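Local structure of PTS-dependent dihydroxyacetone kinase, ADP-binding subunit DhaL (Lactococcus lactis subsp. lactis, 3CR3) at residues G35-N40 and T177-Y182; G115-Q118 and M124-I127; S129-D134 and T186-V191. The protein binds ADP, takes a phosphoryl group from DhaM to form ATP, and passes it to dihydroxyacetone bound to the partner subunit DhaK. One frame throughout, in Å; residues are numbered along the deposited sequence.

Overall arrangement
DhaL illustrates how an all-helical fold gathers distant parts of one chain around a nucleotide. From the N terminus, the chain first opens contact 1 at 35-40, where helix 37-54 begins beside the diphosphate. Contact 2 opens at 115-118 and closes at 124-127, a short excursion from helix 100-115 to helix 125-136 that lies wholly within the span of contact 1. Contact 3 then opens at 129-134, and 177-182 closes contact 1 before 186-191 closes contact 3, so these two cross. Helix 175-191 serves both. Contacts 1 and 2 touch each other and share ADP; contact 3 adjoins both in sequence, sharing helix 125-136 with contact 2, and touches neither otherwise.

Contact 1 of 3, residues G35-N40 and T177-Y182. With MG (magnesium ion), chain E; MG (magnesium ion), chain F; ADP (adenosine-5'-diphosphate), chain G.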
loop_
_atom_site.group_PDB
_atom_site.type_symbol
_atom_site.label_atom_id
_atom_site.label_comp_id
_atom_site.label_asym_id
_atom_site.label_seq_id
_atom_site.Cartn_x
_atom_site.Cartn_y
_atom_site.Cartn_z
ATOM N N GLY A 35 5.222 -13.712 -14.719
ATOM C CA GLY A 35 6.159 -14.631 -15.367
ATOM C C GLY A 35 6.616 -15.831 -14.543
ATOM O O GLY A 35 7.778 -16.250 -14.650
ATOM N N ASP A 36 5.702 -16.385 -13.742
ATOM C CA ASP A 36 6.024 -17.475 -12.815
ATOM C C ASP A 36 5.073 -18.688 -12.859
ATOM O O ASP A 36 5.300 -19.651 -12.127
ATOM C CB ASP A 36 6.074 -16.936 -11.375
ATOM C CG ASP A 36 4.696 -16.661 -10.801
ATOM O OD1 ASP A 36 3.683 -16.758 -11.526
ATOM O OD2 ASP A 36 4.596 -16.323 -9.610
ATOM N N HIS A 37 4.017 -18.668 -13.678
ATOM C CA HIS A 37 3.042 -19.769 -13.600
ATOM C C HIS A 37 3.651 -21.155 -13.828
ATOM O O HIS A 37 3.345 -22.079 -13.086
ATOM C CB HIS A 37 1.815 -19.577 -14.511
ATOM C CG HIS A 37 0.779 -20.654 -14.348
ATOM N ND1 HIS A 37 0.134 -20.895 -13.154
ATOM C CD2 HIS A 37 0.285 -21.561 -15.224
ATOM C CE1 HIS A 37 -0.728 -21.887 -13.306
ATOM N NE2 HIS A 37 -0.647 -22.314 -14.553
ATOM N N GLY A 38 4.480 -21.289 -14.865
ATOM C CA GLY A 38 5.173 -22.536 -15.167
ATOM C C GLY A 38 6.071 -23.018 -14.045
ATOM O O GLY A 38 6.004 -24.187 -13.659
ATOM N N ALA A 39 6.913 -22.118 -13.535
ATOM C CA ALA A 39 7.738 -22.358 -12.342
ATOM C C ALA A 39 6.900 -22.820 -11.139
ATOM O O ALA A 39 7.246 -23.809 -10.492
ATOM C CB ALA A 39 8.491 -21.093 -11.984
ATOM N N ASN A 40 5.806 -22.093 -10.862
ATOM C CA ASN A 40 4.848 -22.383 -9.785
ATOM C C ASN A 40 4.298 -23.810 -9.876
ATOM O O ASN A 40 4.352 -24.580 -8.908
ATOM C CB ASN A 40 3.650 -21.411 -9.860
ATOM C CG ASN A 40 3.922 -20.037 -9.219
ATOM O OD1 ASN A 40 4.929 -19.822 -8.547
ATOM N ND2 ASN A 40 2.983 -19.107 -9.414
ATOM N N THR A 177 -5.314 -21.246 -17.961
ATOM C CA THR A 177 -6.135 -21.940 -18.951
ATOM C C THR A 177 -5.307 -23.028 -19.641
ATOM O O THR A 177 -5.782 -24.147 -19.825
ATOM C CB THR A 177 -6.752 -20.957 -19.966
ATOM O OG1 THR A 177 -7.566 -20.002 -19.269
ATOM C CG2 THR A 177 -7.633 -21.684 -20.995
ATOM N N GLN A 178 -4.073 -22.691 -20.012
ATOM C CA GLN A 178 -3.157 -23.648 -20.619
ATOM C C GLN A 178 -2.773 -24.777 -19.666
ATOM O O GLN A 178 -2.755 -25.945 -20.059
ATOM C CB GLN A 178 -1.877 -22.961 -21.131
ATOM C CG GLN A 178 -0.891 -23.902 -21.817
ATOM C CD GLN A 178 -1.441 -24.556 -23.056
ATOM O OE1 GLN A 178 -2.018 -25.651 -23.003
ATOM N NE2 GLN A 178 -1.285 -23.889 -24.185
ATOM N N SER A 179 -2.438 -24.442 -18.429
ATOM C CA SER A 179 -2.072 -25.507 -17.504
ATOM C C SER A 179 -3.311 -26.396 -17.262
ATOM O O SER A 179 -3.200 -27.598 -17.205
ATOM C CB SER A 179 -1.453 -24.950 -16.211
ATOM O OG SER A 179 -2.391 -24.131 -15.518
ATOM N N SER A 180 -4.504 -25.812 -17.207
ATOM C CA SER A 180 -5.714 -26.642 -17.085
ATOM C C SER A 180 -5.983 -27.540 -18.295
ATOM O O SER A 180 -6.528 -28.631 -18.137
ATOM C CB SER A 180 -6.956 -25.824 -16.720
ATOM O OG SER A 180 -6.912 -25.390 -15.367
ATOM N N ALA A 181 -5.595 -27.092 -19.486
ATOM C CA ALA A 181 -5.700 -27.912 -20.699
ATOM C C ALA A 181 -4.837 -29.178 -20.590
ATOM O O ALA A 181 -5.295 -30.290 -20.917
ATOM C CB ALA A 181 -5.322 -27.092 -21.962
ATOM N N TYR A 182 -3.603 -29.009 -20.111
ATOM C CA TYR A 182 -2.706 -30.146 -19.875
ATOM C C TYR A 182 -3.339 -31.127 -18.894
ATOM O O TYR A 182 -3.215 -32.335 -19.044
ATOM C CB TYR A 182 -1.353 -29.680 -19.300
ATOM C CG TYR A 182 -0.532 -28.735 -20.169
ATOM C CD1 TYR A 182 -0.561 -28.803 -21.569
ATOM C CD2 TYR A 182 0.310 -27.793 -19.572
ATOM C CE1 TYR A 182 0.231 -27.919 -22.361
ATOM C CE2 TYR A 182 1.094 -26.931 -20.320
ATOM C CZ TYR A 182 1.047 -26.981 -21.710
ATOM O OH TYR A 182 1.828 -26.096 -22.419
HETATM MG MG MG E . 2.180 -15.719 -11.987
HETATM MG MG MG F . 2.985 -14.974 -8.429
HETATM P PB ADP G . -0.198 -15.493 -9.835
HETATM O O1B ADP G . 1.252 -15.315 -10.155
HETATM O O2B ADP G . -0.512 -15.263 -8.397
HETATM O O3B ADP G . -1.131 -14.744 -10.788
HETATM P PA ADP G . -0.017 -17.985 -11.316
HETATM O O1A ADP G . 0.803 -17.206 -12.286
HETATM O O2A ADP G . 0.600 -19.257 -10.782
HETATM O O3A ADP G . -0.502 -17.069 -10.067
HETATM O "O5'" ADP G . -1.441 -18.354 -11.982
HETATM C "C5'" ADP G . -2.102 -17.426 -12.848
HETATM C "C4'" ADP G . -3.405 -18.062 -13.282
HETATM O "O4'" ADP G . -4.320 -18.199 -12.187
HETATM C "C3'" ADP G . -4.149 -17.241 -14.321
HETATM O "O3'" ADP G . -3.657 -17.577 -15.619
HETATM C "C2'" ADP G . -5.609 -17.639 -14.115
HETATM O "O2'" ADP G . -6.013 -18.729 -14.947
HETATM C "C1'" ADP G . -5.654 -18.151 -12.682
HETATM N N9 ADP G . -6.407 -17.204 -11.839
HETATM C C8 ADP G . -5.887 -16.079 -11.301
HETATM N N7 ADP G . -6.819 -15.432 -10.585
HETATM C C5 ADP G . -7.957 -16.147 -10.675
HETATM C C6 ADP G . -9.329 -16.013 -10.154
HETATM N N6 ADP G . -9.631 -14.961 -9.368
HETATM N N1 ADP G . -10.227 -16.972 -10.470
HETATM C C2 ADP G . -9.912 -18.034 -11.237
HETATM N N3 ADP G . -8.692 -18.212 -11.745
HETATM C C4 ADP G . -7.693 -17.315 -11.507
HETATM O O HOH W 1 0.574 -14.178 -12.758
HETATM O O HOH W 2 1.221 -14.264 -7.035
#
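His-37 spans the gap between the nucleotide and Ser-179, linking the start of helix 37-54 to helix 175-191. Its CB sits 3.4 Å from ADP O1A. With CG anti to the backbone N (chi1 -176°), the ring is directed at the second helix, and its two nitrogens face different partners. ND1 donates to ADP O2A in a nearly straight bond of 2.9 Å, N-H...O angle 174°. At the far end NE2 meets Ser-179 OG at 2.7 Å, also almost linear, at 167°. Both partners lie at the ring edge, close to its plane, which fixes the rotation of the imidazole. Ser-179 OG is itself tied to Gly-176 O and to Tyr-83 OH, a second shell that probably helps to position the histidine. An alanine in place of His-37 is likely to leave Ser-179 OG without its link to the nucleotide and the alpha phosphate without one of its donors. Asn-40 ND2 supplies a further bond to ADP O2A, 2.8 Å. Asp-36 bridges both magnesium ions, OD1 1.9 Å from the chain E ion and OD2 2.4 Å from the chain F ion; Asp-29 and Asp-34 also bind the chain E ion. The alpha phosphate thus divides its oxygens: ADP O1A binds the chain E magnesium, 2.0 Å away, while O2A takes two N-H donors, a division that probably spreads its charge and holds its orientation.

Contact 2 of 3, residues G115-Q118 and M124-I127; sequences GKAQ and MVDI. With ADP (adenosine-5'-diphosphate), chain G.
Ala-117 and Val-125 meet beside the adenine of ADP, the flat group of this nucleotide site, where the loop after helix 100-115 folds back on the start of helix 125-136. The two segments reach the base round its rim, Ala-117 CB and Gly-115 CA on opposite sides of its plane. Gly-115 O accepts a hydrogen bond from ADP N6 at 3.1 Å, almost straight at 171°. The methyl of Ala-117 comes to N1 tilted from the ring plane, CB standing 3.6 Å from ADP N1, and CG2 of Val-125 follows at C2. Met-124, a selenomethionine, passes N3 with its CG. Across the contact itself, Ala-117 CB rests on Val-125 CG2 at 3.9 Å; that branch, anti to the carbonyl carbon, faces both the alanine and the base. At Gly-115 a side chain would run into N1, so its absence lets the backbone pass close. The ribose is met by Met-124 N, which donates to ADP O2' at 3.2 Å along a bent path of 146°. The polar side lies farther out: Asp-126 OD1 is held chiefly by Gly-120 N, and a water donates both to it, at 2.6 Å, and to Gln-118 O, at 2.9 Å.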
loop_
_atom_site.group_PDB
_atom_site.type_symbol
_atom_site.label_atom_id
_atom_site.label_comp_id
_atom_site.label_asym_id
_atom_site.label_seq_id
_atom_site.Cartn_x
_atom_site.Cartn_y
_atom_site.Cartn_z
ATOM N N GLY A 115 -11.959 -18.027 -6.261
ATOM C CA GLY A 115 -11.509 -16.850 -6.989
ATOM C C GLY A 115 -12.645 -15.960 -7.470
ATOM O O GLY A 115 -12.389 -14.874 -7.959
ATOM N N LYS A 116 -13.894 -16.422 -7.340
ATOM C CA LYS A 116 -15.097 -15.633 -7.730
ATOM C C LYS A 116 -15.191 -15.270 -9.217
ATOM O O LYS A 116 -15.832 -14.281 -9.579
ATOM C CB LYS A 116 -15.252 -14.364 -6.858
ATOM C CG LYS A 116 -15.970 -14.600 -5.521
ATOM C CD LYS A 116 -15.082 -15.268 -4.497
ATOM C CE LYS A 116 -15.791 -15.424 -3.154
ATOM N NZ LYS A 116 -14.979 -16.276 -2.251
ATOM N N ALA A 117 -14.582 -16.079 -10.078
ATOM C CA ALA A 117 -14.577 -15.796 -11.505
ATOM C C ALA A 117 -15.808 -16.388 -12.182
ATOM O O ALA A 117 -16.229 -17.504 -11.875
ATOM C CB ALA A 117 -13.285 -16.316 -12.174
ATOM N N GLN A 118 -16.390 -15.611 -13.083
ATOM C CA GLN A 118 -17.452 -16.086 -13.945
ATOM C C GLN A 118 -16.820 -16.639 -15.212
ATOM O O GLN A 118 -15.670 -16.338 -15.518
ATOM C CB GLN A 118 -18.402 -14.944 -14.292
ATOM C CG GLN A 118 -19.246 -14.460 -13.123
ATOM C CD GLN A 118 -19.915 -13.131 -13.420
ATOM O OE1 GLN A 118 -19.562 -12.107 -12.839
ATOM N NE2 GLN A 118 -20.867 -13.138 -14.340
HETATM N N MSE A 124 -8.741 -20.019 -15.882
HETATM C CA MSE A 124 -8.928 -21.472 -15.952
HETATM C C MSE A 124 -10.387 -21.905 -15.796
HETATM O O MSE A 124 -10.752 -22.946 -16.267
HETATM C CB MSE A 124 -8.070 -22.174 -14.898
HETATM C CG MSE A 124 -8.521 -21.899 -13.448
HETATM SE SE MSE A 124 -7.302 -22.719 -12.124
HETATM C CE MSE A 124 -7.759 -24.518 -12.353
ATOM N N VAL A 125 -11.196 -21.113 -15.101
ATOM C CA VAL A 125 -12.651 -21.324 -15.013
ATOM C C VAL A 125 -13.274 -21.565 -16.403
ATOM O O VAL A 125 -14.173 -22.393 -16.564
ATOM C CB VAL A 125 -13.341 -20.117 -14.297
ATOM C CG1 VAL A 125 -14.852 -20.121 -14.503
ATOM C CG2 VAL A 125 -13.021 -20.121 -12.799
ATOM N N ASP A 126 -12.753 -20.870 -17.407
ATOM C CA ASP A 126 -13.294 -20.965 -18.770
ATOM C C ASP A 126 -13.135 -22.365 -19.346
ATOM O O ASP A 126 -14.044 -22.886 -19.977
ATOM C CB ASP A 126 -12.619 -19.946 -19.680
ATOM C CG ASP A 126 -12.717 -18.544 -19.149
ATOM O OD1 ASP A 126 -13.633 -18.266 -18.344
ATOM O OD2 ASP A 126 -11.868 -17.716 -19.527
ATOM N N ILE A 127 -11.983 -22.988 -19.103
ATOM C CA ILE A 127 -11.749 -24.299 -19.657
ATOM C C ILE A 127 -12.370 -25.395 -18.780
ATOM O O ILE A 127 -12.850 -26.406 -19.311
ATOM C CB ILE A 127 -10.241 -24.541 -20.021
ATOM C CG1 ILE A 127 -10.076 -25.792 -20.900
ATOM C CG2 ILE A 127 -9.385 -24.609 -18.778
ATOM C CD1 ILE A 127 -8.799 -25.800 -21.757
HETATM P PB ADP G . -0.198 -15.493 -9.835
HETATM O O1B ADP G . 1.252 -15.315 -10.155
HETATM O O2B ADP G . -0.512 -15.263 -8.397
HETATM O O3B ADP G . -1.131 -14.744 -10.788
HETATM P PA ADP G . -0.017 -17.985 -11.316
HETATM O O1A ADP G . 0.803 -17.206 -12.286
HETATM O O2A ADP G . 0.600 -19.257 -10.782
HETATM O O3A ADP G . -0.502 -17.069 -10.067
HETATM O "O5'" ADP G . -1.441 -18.354 -11.982
HETATM C "C5'" ADP G . -2.102 -17.426 -12.848
HETATM C "C4'" ADP G . -3.405 -18.062 -13.282
HETATM O "O4'" ADP G . -4.320 -18.199 -12.187
HETATM C "C3'" ADP G . -4.149 -17.241 -14.321
HETATM O "O3'" ADP G . -3.657 -17.577 -15.619
HETATM C "C2'" ADP G . -5.609 -17.639 -14.115
HETATM O "O2'" ADP G . -6.013 -18.729 -14.947
HETATM C "C1'" ADP G . -5.654 -18.151 -12.682
HETATM N N9 ADP G . -6.407 -17.204 -11.839
HETATM C C8 ADP G . -5.887 -16.079 -11.301
HETATM N N7 ADP G . -6.819 -15.432 -10.585
HETATM C C5 ADP G . -7.957 -16.147 -10.675
HETATM C C6 ADP G . -9.329 -16.013 -10.154
HETATM N N6 ADP G . -9.631 -14.961 -9.368
HETATM N N1 ADP G . -10.227 -16.972 -10.470
HETATM C C2 ADP G . -9.912 -18.034 -11.237
HETATM N N3 ADP G . -8.692 -18.212 -11.745
HETATM C C4 ADP G . -7.693 -17.315 -11.507
HETATM O O HOH W 3 -12.960 -17.056 -16.172
#

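Contact 3 of 3, residues S129-D134 and T186-V191; sequences SAFLND and TLLEVV
Phe-131 and Leu-187 both carry CG anti to the backbone N (chi1 178° and -177°), which extends each side chain from its helix toward the other, while Leu-188 turns its CG anti to the carbonyl carbon, chi1 -73°. The result is a small apolar interface between helices 125-136 and 175-191 in the helical barrel of DhaL. The backbones stay well apart, Phe-131 CA being 10.5 Å from Leu-188 CA, so the phenyl ring does most of the reaching. Its leading end enters between two leucines. Leu-187 CD2 stands near the ring plane at the edge, 4.1 Å from Phe-131 CE2. Leu-188 takes the other side of CZ, also at the edge, running past the phenylalanine in the reverse direction. Neither methyl lies over a ring face; the ring stacks instead with Phe-184, and Ile-104 and Leu-145 bring in helices 100-115 and 142-151. Leu-187 also rests on Trp-10, so helix 4-20 joins the same core. The contact is remote from the nucleotide, with the side chain of Phe-131 about 14 Å from ADP. Its closest touch is made by one methyl, Leu-188 CD2, which lies 3.8 Å from Phe-131 CE1 and 4.0 Å from Phe-131 CZ.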
loop_
_atom_site.group_PDB
_atom_site.type_symbol
_atom_site.label_atom_id
_atom_site.label_comp_id
_atom_site.label_asym_id
_atom_site.label_seq_id
_atom_site.Cartn_x
_atom_site.Cartn_y
_atom_site.Cartn_z
ATOM N N SER A 129 -15.144 -25.103 -17.214
ATOM C CA SER A 129 -16.553 -25.049 -17.629
ATOM C C SER A 129 -16.778 -25.664 -18.998
ATOM O O SER A 129 -17.697 -26.473 -19.174
ATOM C CB SER A 129 -17.060 -23.610 -17.637
ATOM O OG SER A 129 -18.428 -23.567 -18.022
ATOM N N ALA A 130 -15.951 -25.275 -19.970
ATOM C CA ALA A 130 -16.058 -25.815 -21.338
ATOM C C ALA A 130 -15.850 -27.331 -21.362
ATOM O O ALA A 130 -16.542 -28.059 -22.082
ATOM C CB ALA A 130 -15.064 -25.101 -22.290
ATOM N N PHE A 131 -14.903 -27.808 -20.556
ATOM C CA PHE A 131 -14.596 -29.239 -20.507
ATOM C C PHE A 131 -15.739 -30.049 -19.895
ATOM O O PHE A 131 -16.115 -31.106 -20.429
ATOM C CB PHE A 131 -13.286 -29.459 -19.741
ATOM C CG PHE A 131 -12.889 -30.895 -19.595
ATOM C CD1 PHE A 131 -12.607 -31.682 -20.722
ATOM C CD2 PHE A 131 -12.734 -31.455 -18.328
ATOM C CE1 PHE A 131 -12.211 -33.017 -20.588
ATOM C CE2 PHE A 131 -12.324 -32.786 -18.176
ATOM C CZ PHE A 131 -12.061 -33.570 -19.303
ATOM N N LEU A 132 -16.296 -29.558 -18.787
ATOM C CA LEU A 132 -17.482 -30.186 -18.164
ATOM C C LEU A 132 -18.670 -30.229 -19.118
ATOM O O LEU A 132 -19.333 -31.256 -19.257
ATOM C CB LEU A 132 -17.885 -29.456 -16.878
ATOM C CG LEU A 132 -19.179 -29.891 -16.175
ATOM C CD1 LEU A 132 -19.041 -31.313 -15.604
ATOM C CD2 LEU A 132 -19.537 -28.904 -15.092
ATOM N N ASN A 133 -18.946 -29.099 -19.759
ATOM C CA ASN A 133 -20.034 -29.032 -20.735
ATOM C C ASN A 133 -19.853 -30.125 -21.796
ATOM O O ASN A 133 -20.793 -30.844 -22.114
ATOM C CB ASN A 133 -20.127 -27.631 -21.363
ATOM C CG ASN A 133 -20.817 -26.606 -20.439
ATOM O OD1 ASN A 133 -21.674 -26.958 -19.622
ATOM N ND2 ASN A 133 -20.458 -25.332 -20.591
ATOM N N ASP A 134 -18.621 -30.269 -22.288
ATOM C CA ASP A 134 -18.273 -31.294 -23.286
ATOM C C ASP A 134 -18.513 -32.719 -22.772
ATOM O O ASP A 134 -19.089 -33.550 -23.477
ATOM C CB ASP A 134 -16.818 -31.126 -23.757
ATOM C CG ASP A 134 -16.660 -30.024 -24.804
ATOM O OD1 ASP A 134 -17.691 -29.536 -25.323
ATOM O OD2 ASP A 134 -15.502 -29.655 -25.112
ATOM N N THR A 186 -4.422 -34.956 -20.386
ATOM C CA THR A 186 -3.883 -36.173 -19.755
ATOM C C THR A 186 -4.982 -37.023 -19.089
ATOM O O THR A 186 -4.923 -38.242 -19.090
ATOM C CB THR A 186 -2.803 -35.829 -18.730
ATOM O OG1 THR A 186 -3.287 -34.801 -17.847
ATOM C CG2 THR A 186 -1.550 -35.327 -19.449
ATOM N N LEU A 187 -5.987 -36.368 -18.523
ATOM C CA LEU A 187 -7.157 -37.063 -18.007
ATOM C C LEU A 187 -7.848 -37.902 -19.099
ATOM O O LEU A 187 -8.129 -39.093 -18.904
ATOM C CB LEU A 187 -8.144 -36.070 -17.379
ATOM C CG LEU A 187 -9.387 -36.713 -16.735
ATOM C CD1 LEU A 187 -9.009 -37.827 -15.733
ATOM C CD2 LEU A 187 -10.214 -35.666 -16.064
ATOM N N LEU A 188 -8.115 -37.267 -20.238
ATOM C CA LEU A 188 -8.771 -37.927 -21.369
ATOM C C LEU A 188 -7.992 -39.154 -21.860
ATOM O O LEU A 188 -8.583 -40.190 -22.182
ATOM C CB LEU A 188 -8.982 -36.926 -22.515
ATOM C CG LEU A 188 -10.068 -35.865 -22.320
ATOM C CD1 LEU A 188 -10.247 -35.072 -23.600
ATOM C CD2 LEU A 188 -11.398 -36.482 -21.890
ATOM N N GLU A 189 -6.667 -39.030 -21.895
ATOM C CA GLU A 189 -5.774 -40.142 -22.256
ATOM C C GLU A 189 -5.955 -41.400 -21.398
ATOM O O GLU A 189 -5.859 -42.520 -21.906
ATOM C CB GLU A 189 -4.308 -39.709 -22.174
ATOM C CG GLU A 189 -3.877 -38.665 -23.203
ATOM C CD GLU A 189 -2.444 -38.173 -22.999
ATOM O OE1 GLU A 189 -1.774 -38.612 -22.036
ATOM O OE2 GLU A 189 -1.984 -37.341 -23.818
ATOM N N VAL A 190 -6.179 -41.234 -20.099
ATOM C CA VAL A 190 -6.218 -42.404 -19.217
ATOM C C VAL A 190 -7.649 -42.869 -18.964
ATOM O O VAL A 190 -7.888 -44.032 -18.634
ATOM C CB VAL A 190 -5.457 -42.187 -17.874
ATOM C CG1 VAL A 190 -4.219 -41.333 -18.078
ATOM C CG2 VAL A 190 -6.352 -41.580 -16.813
ATOM N N VAL A 191 -8.587 -41.945 -19.146
ATOM C CA VAL A 191 -9.981 -42.154 -18.784
ATOM C C VAL A 191 -10.831 -42.510 -20.003
ATOM O O VAL A 191 -11.553 -43.508 -19.978
ATOM C CB VAL A 191 -10.534 -40.916 -17.989
ATOM C CG1 VAL A 191 -11.934 -40.495 -18.448
ATOM C CG2 VAL A 191 -10.485 -41.179 -16.483
#